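Local coordinates for protein putative pyruvate dehydrogenase (Rhodopseudomonas palustris, PDB 3IC3) that is of unknown function, although named a putative pyruvate dehydrogenase, and belongs to the DUF5076 family, here as an assembly of two chains, at residues 11-14 against 15-18. Sequence-based numbering, arbitrary orientation.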
# COMPACT_ATOMS: atom_id res chain seq x y z
N PRO A 11 -14.85 -1.61 -2.76
CA PRO A 11 -15.78 -0.64 -2.17
C PRO A 11 -15.17 0.07 -0.96
O PRO A 11 -14.27 -0.47 -0.31
CB PRO A 11 -16.97 -1.49 -1.72
CG PRO A 11 -16.72 -2.84 -2.17
CD PRO A 11 -15.27 -3.00 -2.51
N LEU A 12 -15.69 1.25 -0.63
CA LEU A 12 -15.29 1.90 0.62
C LEU A 12 -15.50 0.95 1.80
O LEU A 12 -16.57 0.33 1.91
CB LEU A 12 -16.13 3.16 0.85
CG LEU A 12 -16.04 4.29 -0.19
CD1 LEU A 12 -17.00 5.47 0.15
CD2 LEU A 12 -14.60 4.76 -0.32
N PRO A 13 -14.55 0.89 2.75
CA PRO A 13 -14.87 0.14 3.97
C PRO A 13 -16.12 0.69 4.66
O PRO A 13 -16.33 1.90 4.66
CB PRO A 13 -13.65 0.39 4.87
CG PRO A 13 -12.55 0.64 3.92
CD PRO A 13 -13.15 1.36 2.75
N PRO A 14 -16.96 -0.19 5.23
CA PRO A 14 -18.16 0.33 5.85
C PRO A 14 -17.94 1.41 6.91
O PRO A 14 -18.75 2.31 7.00
CB PRO A 14 -18.82 -0.93 6.43
CG PRO A 14 -18.36 -2.02 5.54
CD PRO A 14 -16.95 -1.66 5.18
N ASP A 15 -16.84 1.36 7.67
CA ASP A 15 -16.59 2.37 8.72
C ASP A 15 -16.16 3.74 8.18
O ASP A 15 -16.15 4.74 8.91
CB ASP A 15 -15.62 1.87 9.81
CG ASP A 15 -14.19 1.72 9.33
OD1 ASP A 15 -13.97 1.45 8.13
OD2 ASP A 15 -13.27 1.82 10.18
N VAL A 16 -15.82 3.78 6.90
CA VAL A 16 -15.42 5.00 6.23
C VAL A 16 -16.62 5.70 5.59
O VAL A 16 -16.59 6.91 5.38
CB VAL A 16 -14.35 4.63 5.17
CG1 VAL A 16 -14.25 5.64 4.08
CG2 VAL A 16 -13.02 4.36 5.92
N GLU A 17 -17.65 4.94 5.25
CA GLU A 17 -18.81 5.52 4.53
C GLU A 17 -19.44 6.66 5.32
O GLU A 17 -19.67 6.53 6.52
CB GLU A 17 -19.85 4.43 4.28
CG GLU A 17 -19.44 3.42 3.24
CD GLU A 17 -20.56 2.45 2.96
OE1 GLU A 17 -20.69 1.46 3.72
OE2 GLU A 17 -21.31 2.68 1.98
N GLY A 18 -19.67 7.79 4.65
CA GLY A 18 -20.25 8.98 5.29
C GLY A 18 -19.33 9.78 6.20
O GLY A 18 -19.77 10.75 6.83
O HOH W 1 -19.69 4.52 8.38
O HOH W 2 -21.53 1.71 6.62
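The carboxylate of Asp15 meets the ring of Pro13 oxygen-first: OD1 lies 3.4 Å from CB of Pro13, which sits close to the carboxylate plane rather than over a face. The same ring carbon takes the CG2 methyl of Val16 at 4.2 Å, and so receives a polar and an apolar neighbour. Asp15 gets its oxygen there because CG stands between the backbone N and the carbonyl carbon (chi1 70°). The carboxylate of Glu17 is turned differently. Its OE1 approaches Pro14 CA at 3.5 Å, not far from the carboxylate plane, while water 2 stands well off that plane on the other side and donates to this oxygen and to Pro14 O. The Glu17 chain reaches Pro14 by leaving beside its own backbone N (chi1 -71°) and running extended, with CB against Pro14 O, and CG passes 4.1 Å from CB of Leu12. Beneath these side chains, Pro13 O accepts from Val16 N at 3.0 Å, the donor standing above the carbonyl plane, and more weakly from Glu17 N. Glu17 N also makes a weak bond of 3.3 Å to Pro14 O. That carbonyl is further gripped by both waters, and water 1 ties it to Glu17 O, so solvent reinforces the turn on this side. On another side lies the second subunit: its Ser36 hydrogen-bonds Asp15 OD1, and its Phe29 packs on Leu12 and Val16. Backbone angles of Pro14, Asp15 and Val16 describe two overlapping type I beta turns, Pro13 to Val16 and Pro14 to Glu17; proline at the second position of the first is a classic type I feature, and the pair sits in the loop before strand 23-31, docked at the dimer interface.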